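Local coordinates for papillomavirus transcription factor E2 (Human papillomavirus type 18, PDB 1QQH), which probably regulates viral transcription, and supports viral DNA replication as in other papillomavirus E2 proteins, through the N-terminal activation domain to which this fragment belongs, at residues Ala21-Glu25 with Thr80-Thr84; Cys44-Gln50 with Val67-Tyr73; Cys87-Arg91 with Trp120-Phe124. The protein carries 1 engineered substitution. One frame throughout, in Å; residues are numbered along the deposited sequence.

Interaction 1: residues Ala21-Glu25 with Thr80-Thr84; sequences AYKTE and TWDKT. Engineered in segment 21-25: A21 (natural residue Arg).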
ATOM      1  N   ALA A  21      14.627   2.768   1.831  1.00 43.16           N
ATOM      2  CA  ALA A  21      15.092   3.300   0.566  1.00 43.57           C
ATOM      3  C   ALA A  21      14.231   2.839  -0.600  1.00 44.17           C
ATOM      4  O   ALA A  21      14.428   3.281  -1.731  1.00 44.61           O
ATOM      5  CB  ALA A  21      16.537   2.882   0.336  1.00 44.68           C
ATOM      6  N   TYR A  22      13.268   1.960  -0.335  1.00 44.06           N
ATOM      7  CA  TYR A  22      12.429   1.457  -1.417  1.00 43.46           C
ATOM      8  C   TYR A  22      11.045   2.093  -1.479  1.00 44.92           C
ATOM      9  O   TYR A  22      10.252   1.764  -2.360  1.00 43.94           O
ATOM     10  CB  TYR A  22      12.334  -0.077  -1.328  1.00 41.18           C
ATOM     11  CG  TYR A  22      13.701  -0.719  -1.229  1.00 39.10           C
ATOM     12  CD1 TYR A  22      14.191  -1.175  -0.004  1.00 37.05           C
ATOM     13  CD2 TYR A  22      14.557  -0.755  -2.338  1.00 37.91           C
ATOM     14  CE1 TYR A  22      15.500  -1.639   0.120  1.00 37.52           C
ATOM     15  CE2 TYR A  22      15.868  -1.212  -2.225  1.00 37.75           C
ATOM     16  CZ  TYR A  22      16.335  -1.649  -0.996  1.00 38.25           C
ATOM     17  OH  TYR A  22      17.641  -2.062  -0.871  1.00 38.11           O
ATOM     18  N   LYS A  23      10.776   3.023  -0.565  1.00 46.16           N
ATOM     19  CA  LYS A  23       9.487   3.720  -0.528  1.00 47.95           C
ATOM     20  C   LYS A  23       9.121   4.415  -1.852  1.00 47.30           C
ATOM     21  O   LYS A  23       7.951   4.655  -2.132  1.00 47.92           O
ATOM     22  CB  LYS A  23       9.471   4.743   0.614  1.00 49.58           C
ATOM     23  CG  LYS A  23      10.541   5.828   0.524  1.00 52.76           C
ATOM     24  CD  LYS A  23      10.518   6.725   1.765  1.00 54.16           C
ATOM     25  CE  LYS A  23      11.637   7.762   1.745  1.00 55.87           C
ATOM     26  NZ  LYS A  23      12.998   7.147   1.781  1.00 56.65           N
ATOM     27  N   THR A  24      10.119   4.725  -2.670  1.00 46.80           N
ATOM     28  CA  THR A  24       9.875   5.385  -3.950  1.00 46.06           C
ATOM     29  C   THR A  24       9.435   4.416  -5.047  1.00 45.39           C
ATOM     30  O   THR A  24       8.895   4.835  -6.071  1.00 44.66           O
ATOM     31  CB  THR A  24      11.146   6.118  -4.450  1.00 47.68           C
ATOM     32  OG1 THR A  24      11.474   7.175  -3.543  1.00 49.05           O
ATOM     33  CG2 THR A  24      10.924   6.708  -5.844  1.00 48.08           C
ATOM     34  N   GLU A  25       9.676   3.122  -4.852  1.00 43.27           N
ATOM     35  CA  GLU A  25       9.292   2.148  -5.868  1.00 41.82           C
ATOM     36  C   GLU A  25       7.782   2.033  -5.937  1.00 40.98           C
ATOM     37  O   GLU A  25       7.069   2.512  -5.051  1.00 37.85           O
ATOM     38  CB  GLU A  25       9.869   0.766  -5.559  1.00 41.86           C
ATOM     39  CG  GLU A  25      11.382   0.699  -5.475  1.00 42.73           C
ATOM     40  CD  GLU A  25      11.876  -0.716  -5.217  1.00 42.60           C
ATOM     41  OE1 GLU A  25      11.187  -1.455  -4.480  1.00 41.45           O
ATOM     42  OE2 GLU A  25      12.951  -1.080  -5.737  1.00 40.38           O
ATOM     43  N   THR A  80      16.786  -2.738   9.229  1.00 55.25           N
ATOM     44  CA  THR A  80      16.857  -2.037   7.951  1.00 53.73           C
ATOM     45  C   THR A  80      16.401  -2.973   6.833  1.00 51.90           C
ATOM     46  O   THR A  80      16.653  -4.179   6.873  1.00 51.36           O
ATOM     47  CB  THR A  80      18.284  -1.544   7.641  1.00 54.31           C
ATOM     48  OG1 THR A  80      19.115  -2.654   7.288  1.00 55.48           O
ATOM     49  CG2 THR A  80      18.877  -0.850   8.851  1.00 55.62           C
ATOM     50  N   TRP A  81      15.724  -2.413   5.838  1.00 49.48           N
ATOM     51  CA  TRP A  81      15.224  -3.212   4.727  1.00 47.92           C
ATOM     52  C   TRP A  81      16.207  -3.358   3.579  1.00 46.68           C
ATOM     53  O   TRP A  81      16.705  -2.371   3.043  1.00 47.30           O
ATOM     54  CB  TRP A  81      13.911  -2.622   4.189  1.00 45.92           C
ATOM     55  CG  TRP A  81      12.780  -2.756   5.141  1.00 44.20           C
ATOM     56  CD1 TRP A  81      12.426  -1.878   6.120  1.00 44.36           C
ATOM     57  CD2 TRP A  81      11.902  -3.880   5.272  1.00 43.68           C
ATOM     58  NE1 TRP A  81      11.387  -2.387   6.859  1.00 44.58           N
ATOM     59  CE2 TRP A  81      11.045  -3.616   6.361  1.00 43.23           C
ATOM     60  CE3 TRP A  81      11.761  -5.090   4.576  1.00 42.71           C
ATOM     61  CZ2 TRP A  81      10.059  -4.516   6.776  1.00 43.37           C
ATOM     62  CZ3 TRP A  81      10.786  -5.985   4.987  1.00 42.43           C
ATOM     63  CH2 TRP A  81       9.946  -5.692   6.080  1.00 44.10           C
ATOM     64  N   ASP A  82      16.491  -4.601   3.209  1.00 46.30           N
ATOM     65  CA  ASP A  82      17.382  -4.879   2.092  1.00 45.16           C
ATOM     66  C   ASP A  82      16.564  -5.541   0.996  1.00 43.43           C
ATOM     67  O   ASP A  82      15.520  -6.130   1.259  1.00 41.90           O
ATOM     68  CB  ASP A  82      18.534  -5.795   2.506  1.00 47.17           C
ATOM     69  CG  ASP A  82      19.564  -5.082   3.354  1.00 50.18           C
ATOM     70  OD1 ASP A  82      19.937  -3.936   3.004  1.00 51.37           O
ATOM     71  OD2 ASP A  82      20.010  -5.668   4.363  1.00 51.68           O
ATOM     72  N   LYS A  83      17.052  -5.436  -0.230  1.00 42.01           N
ATOM     73  CA  LYS A  83      16.376  -5.991  -1.390  1.00 40.84           C
ATOM     74  C   LYS A  83      17.321  -6.948  -2.122  1.00 40.49           C
ATOM     75  O   LYS A  83      18.477  -6.611  -2.388  1.00 40.63           O
ATOM     76  CB  LYS A  83      15.954  -4.832  -2.299  1.00 39.80           C
ATOM     77  CG  LYS A  83      15.427  -5.199  -3.659  1.00 38.36           C
ATOM     78  CD  LYS A  83      15.151  -3.933  -4.451  1.00 38.06           C
ATOM     79  CE  LYS A  83      14.793  -4.228  -5.890  1.00 37.82           C
ATOM     80  NZ  LYS A  83      14.529  -2.972  -6.635  1.00 39.33           N
ATOM     81  N   THR A  84      16.835  -8.145  -2.425  1.00 38.37           N
ATOM     82  CA  THR A  84      17.651  -9.128  -3.122  1.00 38.01           C
ATOM     83  C   THR A  84      16.817 -10.021  -4.033  1.00 37.33           C
ATOM     84  O   THR A  84      15.587  -9.968  -4.029  1.00 37.37           O
ATOM     85  CB  THR A  84      18.439 -10.011  -2.133  1.00 38.84           C
ATOM     86  OG1 THR A  84      19.356 -10.834  -2.864  1.00 40.15           O
ATOM     87  CG2 THR A  84      17.496 -10.896  -1.332  1.00 37.96           C
TER
HETATM   88  O   HOH W   1      19.622  -1.640   1.036  1.00 54.36           O

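Interaction 2: residues Cys44-Gln50 with Val67-Tyr73; sequences CFKKGGQ and VAWDSVY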
ATOM      1  N   CYS A  44       8.492 -10.975   4.784  1.00 38.99           N
ATOM      2  CA  CYS A  44       9.187 -10.275   3.709  1.00 36.76           C
ATOM      3  C   CYS A  44       8.180  -9.699   2.727  1.00 35.65           C
ATOM      4  O   CYS A  44       7.020 -10.096   2.710  1.00 37.10           O
ATOM      5  CB  CYS A  44      10.074 -11.231   2.916  1.00 37.15           C
ATOM      6  SG  CYS A  44      11.457 -11.957   3.773  1.00 37.25           S
ATOM      7  N   PHE A  45       8.624  -8.749   1.920  1.00 32.71           N
ATOM      8  CA  PHE A  45       7.767  -8.213   0.878  1.00 32.36           C
ATOM      9  C   PHE A  45       8.417  -8.774  -0.379  1.00 30.80           C
ATOM     10  O   PHE A  45       9.613  -9.060  -0.395  1.00 31.56           O
ATOM     11  CB  PHE A  45       7.758  -6.673   0.869  1.00 31.55           C
ATOM     12  CG  PHE A  45       6.990  -6.069   2.020  1.00 32.60           C
ATOM     13  CD1 PHE A  45       7.653  -5.463   3.088  1.00 33.09           C
ATOM     14  CD2 PHE A  45       5.607  -6.171   2.070  1.00 32.43           C
ATOM     15  CE1 PHE A  45       6.941  -4.977   4.191  1.00 32.22           C
ATOM     16  CE2 PHE A  45       4.893  -5.687   3.163  1.00 31.32           C
ATOM     17  CZ  PHE A  45       5.563  -5.093   4.225  1.00 31.32           C
ATOM     18  N   LYS A  46       7.634  -8.983  -1.419  1.00 31.16           N
ATOM     19  CA  LYS A  46       8.197  -9.517  -2.641  1.00 30.59           C
ATOM     20  C   LYS A  46       7.395  -9.073  -3.849  1.00 29.94           C
ATOM     21  O   LYS A  46       6.184  -8.890  -3.776  1.00 29.12           O
ATOM     22  CB  LYS A  46       8.269 -11.048  -2.571  1.00 31.99           C
ATOM     23  CG  LYS A  46       7.017 -11.747  -2.047  1.00 31.01           C
ATOM     24  CD  LYS A  46       7.041 -11.883  -0.540  1.00 30.88           C
ATOM     25  CE  LYS A  46       5.918 -12.776  -0.052  1.00 31.76           C
ATOM     26  NZ  LYS A  46       5.880 -12.843   1.438  1.00 31.06           N
ATOM     27  N   LYS A  47       8.090  -8.892  -4.958  1.00 29.75           N
ATOM     28  CA  LYS A  47       7.470  -8.455  -6.183  1.00 31.13           C
ATOM     29  C   LYS A  47       8.121  -9.177  -7.341  1.00 31.27           C
ATOM     30  O   LYS A  47       9.234  -9.687  -7.218  1.00 30.95           O
ATOM     31  CB  LYS A  47       7.648  -6.942  -6.357  1.00 32.45           C
ATOM     32  CG  LYS A  47       7.008  -6.123  -5.253  1.00 34.08           C
ATOM     33  CD  LYS A  47       7.063  -4.628  -5.550  1.00 36.10           C
ATOM     34  CE  LYS A  47       8.463  -4.065  -5.393  1.00 33.75           C
ATOM     35  NZ  LYS A  47       8.447  -2.582  -5.522  1.00 34.91           N
ATOM     36  N   GLY A  48       7.415  -9.217  -8.464  1.00 32.39           N
ATOM     37  CA  GLY A  48       7.945  -9.863  -9.647  1.00 35.05           C
ATOM     38  C   GLY A  48       7.938 -11.372  -9.576  1.00 36.66           C
ATOM     39  O   GLY A  48       8.966 -12.016  -9.771  1.00 36.98           O
ATOM     40  N   GLY A  49       6.773 -11.939  -9.296  1.00 38.57           N
ATOM     41  CA  GLY A  49       6.658 -13.381  -9.226  1.00 40.23           C
ATOM     42  C   GLY A  49       7.031 -14.022 -10.547  1.00 41.58           C
ATOM     43  O   GLY A  49       6.673 -13.528 -11.620  1.00 40.79           O
ATOM     44  N   GLN A  50       7.767 -15.125 -10.461  1.00 43.34           N
ATOM     45  CA  GLN A  50       8.204 -15.865 -11.639  1.00 43.83           C
ATOM     46  C   GLN A  50       7.916 -17.342 -11.382  1.00 41.89           C
ATOM     47  O   GLN A  50       8.208 -17.860 -10.310  1.00 40.96           O
ATOM     48  CB  GLN A  50       9.702 -15.664 -11.857  1.00 47.71           C
ATOM     49  CG  GLN A  50      10.106 -15.521 -13.311  1.00 53.18           C
ATOM     50  CD  GLN A  50       9.565 -14.248 -13.927  1.00 55.54           C
ATOM     51  OE1 GLN A  50       9.777 -13.155 -13.396  1.00 57.11           O
ATOM     52  NE2 GLN A  50       8.861 -14.380 -15.052  1.00 57.94           N
ATOM     53  N   VAL A  67       6.528 -20.121  -7.021  1.00 34.94           N
ATOM     54  CA  VAL A  67       6.803 -18.753  -7.412  1.00 33.05           C
ATOM     55  C   VAL A  67       8.131 -18.267  -6.876  1.00 32.87           C
ATOM     56  O   VAL A  67       8.382 -18.306  -5.669  1.00 32.12           O
ATOM     57  CB  VAL A  67       5.694 -17.787  -6.924  1.00 33.69           C
ATOM     58  CG1 VAL A  67       6.056 -16.344  -7.292  1.00 31.57           C
ATOM     59  CG2 VAL A  67       4.362 -18.166  -7.548  1.00 31.67           C
ATOM     60  N   ALA A  68       8.984 -17.821  -7.791  1.00 31.79           N
ATOM     61  CA  ALA A  68      10.289 -17.275  -7.441  1.00 31.29           C
ATOM     62  C   ALA A  68      10.147 -15.766  -7.626  1.00 30.74           C
ATOM     63  O   ALA A  68       9.909 -15.291  -8.735  1.00 31.59           O
ATOM     64  CB  ALA A  68      11.352 -17.818  -8.373  1.00 30.80           C
ATOM     65  N   TRP A  69      10.287 -15.020  -6.543  1.00 29.24           N
ATOM     66  CA  TRP A  69      10.141 -13.571  -6.595  1.00 30.34           C
ATOM     67  C   TRP A  69      11.365 -12.832  -7.134  1.00 30.18           C
ATOM     68  O   TRP A  69      12.475 -13.014  -6.642  1.00 29.59           O
ATOM     69  CB  TRP A  69       9.789 -13.066  -5.202  1.00 31.24           C
ATOM     70  CG  TRP A  69       8.590 -13.777  -4.627  1.00 31.53           C
ATOM     71  CD1 TRP A  69       8.592 -14.805  -3.724  1.00 30.25           C
ATOM     72  CD2 TRP A  69       7.215 -13.529  -4.949  1.00 31.76           C
ATOM     73  NE1 TRP A  69       7.306 -15.207  -3.466  1.00 30.86           N
ATOM     74  CE2 TRP A  69       6.441 -14.443  -4.205  1.00 30.85           C
ATOM     75  CE3 TRP A  69       6.563 -12.619  -5.794  1.00 32.91           C
ATOM     76  CZ2 TRP A  69       5.048 -14.479  -4.284  1.00 30.95           C
ATOM     77  CZ3 TRP A  69       5.174 -12.654  -5.871  1.00 31.48           C
ATOM     78  CH2 TRP A  69       4.433 -13.580  -5.117  1.00 32.43           C
ATOM     79  N   ASP A  70      11.169 -12.001  -8.156  1.00 32.41           N
ATOM     80  CA  ASP A  70      12.287 -11.247  -8.734  1.00 34.39           C
ATOM     81  C   ASP A  70      12.975 -10.425  -7.656  1.00 35.04           C
ATOM     82  O   ASP A  70      14.194 -10.280  -7.655  1.00 36.70           O
ATOM     83  CB  ASP A  70      11.818 -10.303  -9.844  1.00 36.15           C
ATOM     84  CG  ASP A  70      11.579 -11.016 -11.167  1.00 39.58           C
ATOM     85  OD1 ASP A  70      12.087 -12.140 -11.356  1.00 41.67           O
ATOM     86  OD2 ASP A  70      10.892 -10.437 -12.034  1.00 43.95           O
ATOM     87  N   SER A  71      12.187  -9.894  -6.727  1.00 35.12           N
ATOM     88  CA  SER A  71      12.739  -9.081  -5.662  1.00 34.88           C
ATOM     89  C   SER A  71      12.177  -9.457  -4.311  1.00 33.44           C
ATOM     90  O   SER A  71      10.971  -9.486  -4.125  1.00 33.49           O
ATOM     91  CB  SER A  71      12.454  -7.604  -5.937  1.00 35.57           C
ATOM     92  OG  SER A  71      12.984  -7.218  -7.194  1.00 38.29           O
ATOM     93  N   VAL A  72      13.065  -9.741  -3.368  1.00 33.66           N
ATOM     94  CA  VAL A  72      12.664 -10.096  -2.018  1.00 33.14           C
ATOM     95  C   VAL A  72      13.158  -9.014  -1.073  1.00 33.78           C
ATOM     96  O   VAL A  72      14.339  -8.643  -1.100  1.00 33.42           O
ATOM     97  CB  VAL A  72      13.269 -11.444  -1.595  1.00 34.30           C
ATOM     98  CG1 VAL A  72      12.963 -11.711  -0.121  1.00 33.16           C
ATOM     99  CG2 VAL A  72      12.711 -12.557  -2.473  1.00 32.86           C
ATOM    100  N   TYR A  73      12.249  -8.501  -0.251  1.00 33.87           N
ATOM    101  CA  TYR A  73      12.577  -7.455   0.707  1.00 32.95           C
ATOM    102  C   TYR A  73      12.512  -8.014   2.115  1.00 34.39           C
ATOM    103  O   TYR A  73      11.439  -8.353   2.618  1.00 32.90           O
ATOM    104  CB  TYR A  73      11.607  -6.272   0.578  1.00 31.03           C
ATOM    105  CG  TYR A  73      11.570  -5.650  -0.801  1.00 30.40           C
ATOM    106  CD1 TYR A  73      11.112  -6.372  -1.896  1.00 30.16           C
ATOM    107  CD2 TYR A  73      12.020  -4.348  -1.016  1.00 29.41           C
ATOM    108  CE1 TYR A  73      11.100  -5.818  -3.178  1.00 30.11           C
ATOM    109  CE2 TYR A  73      12.018  -3.784  -2.290  1.00 29.66           C
ATOM    110  CZ  TYR A  73      11.558  -4.523  -3.367  1.00 29.99           C
ATOM    111  OH  TYR A  73      11.559  -3.988  -4.633  1.00 29.14           O
TER

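Interaction 3: residues Cys87-Arg91 with Trp120-Phe124; sequences CVSHR and WEVHF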
ATOM      1  N   CYS A  87      16.747 -17.017  -5.579  1.00 35.53           N
ATOM      2  CA  CYS A  87      17.589 -17.934  -6.315  1.00 36.05           C
ATOM      3  C   CYS A  87      16.895 -19.272  -6.449  1.00 34.33           C
ATOM      4  O   CYS A  87      16.337 -19.799  -5.486  1.00 32.89           O
ATOM      5  CB  CYS A  87      18.930 -18.108  -5.616  1.00 38.98           C
ATOM      6  SG  CYS A  87      19.940 -16.630  -5.681  1.00 43.96           S
ATOM      7  N   VAL A  88      16.940 -19.805  -7.660  1.00 33.27           N
ATOM      8  CA  VAL A  88      16.324 -21.074  -7.993  1.00 33.04           C
ATOM      9  C   VAL A  88      17.385 -22.142  -8.245  1.00 34.03           C
ATOM     10  O   VAL A  88      18.053 -22.121  -9.276  1.00 33.32           O
ATOM     11  CB  VAL A  88      15.458 -20.932  -9.268  1.00 31.43           C
ATOM     12  CG1 VAL A  88      14.764 -22.239  -9.583  1.00 30.20           C
ATOM     13  CG2 VAL A  88      14.445 -19.807  -9.089  1.00 30.25           C
ATOM     14  N   SER A  89      17.537 -23.074  -7.310  1.00 33.52           N
ATOM     15  CA  SER A  89      18.504 -24.158  -7.476  1.00 33.79           C
ATOM     16  C   SER A  89      17.746 -25.480  -7.455  1.00 33.64           C
ATOM     17  O   SER A  89      16.538 -25.498  -7.247  1.00 32.05           O
ATOM     18  CB  SER A  89      19.514 -24.163  -6.336  1.00 34.13           C
ATOM     19  OG  SER A  89      18.889 -24.554  -5.125  1.00 34.71           O
ATOM     20  N   HIS A  90      18.460 -26.580  -7.659  1.00 33.17           N
ATOM     21  CA  HIS A  90      17.839 -27.900  -7.643  1.00 32.07           C
ATOM     22  C   HIS A  90      17.388 -28.208  -6.215  1.00 31.66           C
ATOM     23  O   HIS A  90      16.461 -28.981  -6.005  1.00 29.94           O
ATOM     24  CB  HIS A  90      18.835 -28.956  -8.135  1.00 33.52           C
ATOM     25  CG  HIS A  90      18.261 -30.337  -8.220  1.00 34.53           C
ATOM     26  ND1 HIS A  90      18.344 -31.243  -7.184  1.00 35.03           N
ATOM     27  CD2 HIS A  90      17.567 -30.955  -9.205  1.00 34.63           C
ATOM     28  CE1 HIS A  90      17.725 -32.358  -7.527  1.00 34.53           C
ATOM     29  NE2 HIS A  90      17.243 -32.210  -8.748  1.00 35.18           N
ATOM     30  N   ARG A  91      18.034 -27.578  -5.237  1.00 32.19           N
ATOM     31  CA  ARG A  91      17.673 -27.788  -3.839  1.00 32.47           C
ATOM     32  C   ARG A  91      16.384 -27.062  -3.423  1.00 32.53           C
ATOM     33  O   ARG A  91      15.673 -27.514  -2.524  1.00 32.76           O
ATOM     34  CB  ARG A  91      18.818 -27.349  -2.920  1.00 33.52           C
ATOM     35  CG  ARG A  91      18.412 -27.333  -1.451  1.00 37.47           C
ATOM     36  CD  ARG A  91      19.552 -26.990  -0.507  1.00 41.20           C
ATOM     37  NE  ARG A  91      19.031 -26.690   0.825  1.00 45.18           N
ATOM     38  CZ  ARG A  91      19.773 -26.313   1.861  1.00 47.27           C
ATOM     39  NH1 ARG A  91      21.088 -26.190   1.731  1.00 48.56           N
ATOM     40  NH2 ARG A  91      19.196 -26.048   3.026  1.00 47.99           N
ATOM     41  N   TRP A 120      13.808 -35.379  -8.872  1.00 46.62           N
ATOM     42  CA  TRP A 120      13.002 -34.292  -9.403  1.00 43.66           C
ATOM     43  C   TRP A 120      13.841 -33.434 -10.331  1.00 43.56           C
ATOM     44  O   TRP A 120      15.068 -33.412 -10.235  1.00 43.05           O
ATOM     45  CB  TRP A 120      12.408 -33.449  -8.268  1.00 40.66           C
ATOM     46  CG  TRP A 120      13.396 -32.620  -7.519  1.00 37.68           C
ATOM     47  CD1 TRP A 120      13.819 -31.360  -7.837  1.00 36.10           C
ATOM     48  CD2 TRP A 120      14.084 -32.984  -6.319  1.00 36.70           C
ATOM     49  NE1 TRP A 120      14.721 -30.919  -6.909  1.00 34.17           N
ATOM     50  CE2 TRP A 120      14.906 -31.894  -5.966  1.00 33.84           C
ATOM     51  CE3 TRP A 120      14.089 -34.129  -5.509  1.00 36.17           C
ATOM     52  CZ2 TRP A 120      15.725 -31.910  -4.838  1.00 34.07           C
ATOM     53  CZ3 TRP A 120      14.902 -34.148  -4.392  1.00 35.88           C
ATOM     54  CH2 TRP A 120      15.712 -33.042  -4.063  1.00 35.80           C
ATOM     55  N   GLU A 121      13.164 -32.736 -11.234  1.00 43.51           N
ATOM     56  CA  GLU A 121      13.822 -31.879 -12.206  1.00 44.62           C
ATOM     57  C   GLU A 121      13.254 -30.468 -12.077  1.00 43.14           C
ATOM     58  O   GLU A 121      12.041 -30.291 -12.015  1.00 42.69           O
ATOM     59  CB  GLU A 121      13.555 -32.428 -13.604  1.00 47.74           C
ATOM     60  CG  GLU A 121      14.664 -32.210 -14.610  1.00 53.23           C
ATOM     61  CD  GLU A 121      14.365 -32.883 -15.941  1.00 55.99           C
ATOM     62  OE1 GLU A 121      13.431 -32.431 -16.649  1.00 56.56           O
ATOM     63  OE2 GLU A 121      15.055 -33.870 -16.273  1.00 57.43           O
ATOM     64  N   VAL A 122      14.128 -29.470 -12.040  1.00 42.48           N
ATOM     65  CA  VAL A 122      13.689 -28.083 -11.907  1.00 41.76           C
ATOM     66  C   VAL A 122      13.822 -27.290 -13.203  1.00 43.80           C
ATOM     67  O   VAL A 122      14.883 -27.278 -13.834  1.00 43.24           O
ATOM     68  CB  VAL A 122      14.493 -27.342 -10.811  1.00 39.04           C
ATOM     69  CG1 VAL A 122      13.920 -25.963 -10.601  1.00 37.43           C
ATOM     70  CG2 VAL A 122      14.470 -28.133  -9.514  1.00 38.29           C
ATOM     71  N   HIS A 123      12.740 -26.628 -13.595  1.00 45.71           N
ATOM     72  CA  HIS A 123      12.735 -25.813 -14.798  1.00 48.39           C
ATOM     73  C   HIS A 123      12.379 -24.374 -14.447  1.00 50.11           C
ATOM     74  O   HIS A 123      11.409 -24.116 -13.739  1.00 49.66           O
ATOM     75  CB  HIS A 123      11.721 -26.341 -15.815  1.00 50.14           C
ATOM     76  CG  HIS A 123      12.076 -27.675 -16.396  1.00 52.80           C
ATOM     77  ND1 HIS A 123      11.465 -28.177 -17.525  1.00 54.12           N
ATOM     78  CD2 HIS A 123      12.967 -28.613 -16.001  1.00 53.93           C
ATOM     79  CE1 HIS A 123      11.967 -29.367 -17.802  1.00 54.20           C
ATOM     80  NE2 HIS A 123      12.881 -29.655 -16.894  1.00 54.91           N
ATOM     81  N   PHE A 124      13.178 -23.436 -14.936  1.00 51.97           N
ATOM     82  CA  PHE A 124      12.917 -22.030 -14.683  1.00 54.43           C
ATOM     83  C   PHE A 124      12.861 -21.351 -16.037  1.00 56.82           C
ATOM     84  O   PHE A 124      13.894 -21.055 -16.642  1.00 57.58           O
ATOM     85  CB  PHE A 124      14.029 -21.409 -13.838  1.00 53.32           C
ATOM     86  CG  PHE A 124      13.686 -20.049 -13.290  1.00 53.67           C
ATOM     87  CD1 PHE A 124      14.673 -19.242 -12.732  1.00 53.70           C
ATOM     88  CD2 PHE A 124      12.378 -19.577 -13.321  1.00 53.91           C
ATOM     89  CE1 PHE A 124      14.362 -17.987 -12.212  1.00 53.58           C
ATOM     90  CE2 PHE A 124      12.058 -18.320 -12.803  1.00 53.72           C
ATOM     91  CZ  PHE A 124      13.052 -17.526 -12.249  1.00 53.21           C
TER

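Interaction 1: residues Ala21-Glu25 with Thr80-Thr84
K83 sends its chain out with CG opposite its own N (chi1 171°) and every later torsion near 180°, so that it runs straight from strand 81-89 to the carboxylate of E25; the glutamate comes from the opposite direction, its CG beside its own N (chi1 -60°) and its chain extended. The two meet in a salt bridge, NZ of K83 to OE2 of E25 at 2.6 Å, with the nitrogen lying nearly along the C-O axis.

Between this ion pair and W81 lies the ring of Y22. CB of K83 approaches CZ of Y22 to 3.5 Å from an oblique direction, and CD of K83 is 3.6 Å from CE2 of Y22. At the ring edge, CE1 of Y22 stands 3.2 Å from the carbonyl O of W81. The Y22 hydroxyl OH receives a water hydrogen at 2.8 Å, and the same water donates to OD1 of D82 at 3.0 Å; OH also bonds to the backbone O of D141. A type I turn spans Y22 to E25, closed by E25 N to Y22 O at 2.9 Å, and the CB atoms of both residues are directed at the strand.

K83 NZ is further held by S144 OG and T142 O. The contact thus fastens the loop after helix 3-19 to the start of strand 81-89, next to strand 63-75, with the C-terminal residues 141-144 packed alongside.

Interaction 2: residues Cys44-Gln50 with Val67-Tyr73
K46 lays its CG over the five-membered ring of W69, 3.4 Å from the centroid and 12° off the ring normal, a CH-pi contact within the antiparallel hairpin of strands 45-56 and 63-75. Chi1 of 46° places CG of K46 between its N and carbonyl carbon, and a bend at chi2 turns the chain past the indole. The indole marks a border. On one side C44, F45, K46, V72 and Y73 are buried and the ladder is regular, Y73 N reaching F45 O at 2.7 Å. CE of K47 rests 3.2 Å from OH of Y73, while the K47 ammonium goes to D26 O and E25 and the hydroxyl to E25.

On the other, more open side lie G48, G49, Q50, V67 and D70. Pairing breaks where D70 and S71 both face K47, a classic beta bulge; D70 N turns to G48 O at 2.7 Å, 49° out of the carbonyl plane, and G48 has positive phi. It resumes with A68 N to Q50 O at 2.6 Å.

K46 NZ is gripped by backbone carbonyls, C44 O at 3.2 Å together with T39, P41 and L36. Carbonyl oxygens therefore satisfy this buried, presumably charged ammonium group, and its aliphatic stem is left to pack on the tryptophan.

Interaction 3: residues Cys87-Arg91 with Trp120-Phe124
The carbonyl O of H90 takes the indole N-H of W120, NE1 to O 2.8 Å, with the oxygen in the indole plane and the nitrogen in the carbonyl plane. A second bond runs between the same two residues in the other sense: NE2 of H90 donates to the backbone O of W120 at 2.9 Å, the nitrogen standing 37° above that carbonyl plane. Between these bonds the rings form an offset stack, the imidazole and five-membered-ring centroids 3.9 Å apart and planes at 11°. CE1 of H90 sits over the indole face, 3.3 Å from CE2 of W120. CG of H90 is anti to its N (chi1 -177°), which carries the imidazole across to the tryptophan.

Farther along, contact becomes apolar. CG2 of V88 lies over one face of the F124 ring, 4.0 Å from its centroid, a CH-pi contact, while CG1 of V88 meets CG1 of V122, also at 4.0 Å. CG2 of V122 approaches CA of H90 at 3.9 Å.

This is packing between two non-adjacent strands of the E2 activation-domain sheet: the segment axes of 87-89 and 120-124 come no nearer than 8.2 Å, and V52 of strand 45-56 and I129 also pack on both V88 and F124. Side-chain packing and side-chain-to-backbone bonds do the joining. NE2 of H90 carries the hydrogen in its bond, which does not by itself settle the charge of the ring; the reciprocal bonds and the stack fix the rotation of both rings.

How the interactions relate
All three contacts reach one antiparallel sheet. Strand 81-89 serves both interaction 1 and interaction 3, whose centres lie about 27 Å apart, one to each side of the middle of the chain, with interaction 2 nearer that middle. Interactions 1 and 2, centres about 13 Å apart, join directly: E25 OE1 meets Y73 OH at 2.6 Å in a probable hydrogen bond, and T84 O lies 2.6 Å from V72 N. Interactions 2 and 3, about 16 Å apart between centres, meet through packing, CG of Q50 on CE2 of F124 at 3.5 Å and CB of A68 on CG2 of V88 at 3.7 Å. In the sequence, 44-50 and 67-73 fall between the two segments of interaction 1, and interaction 3 follows.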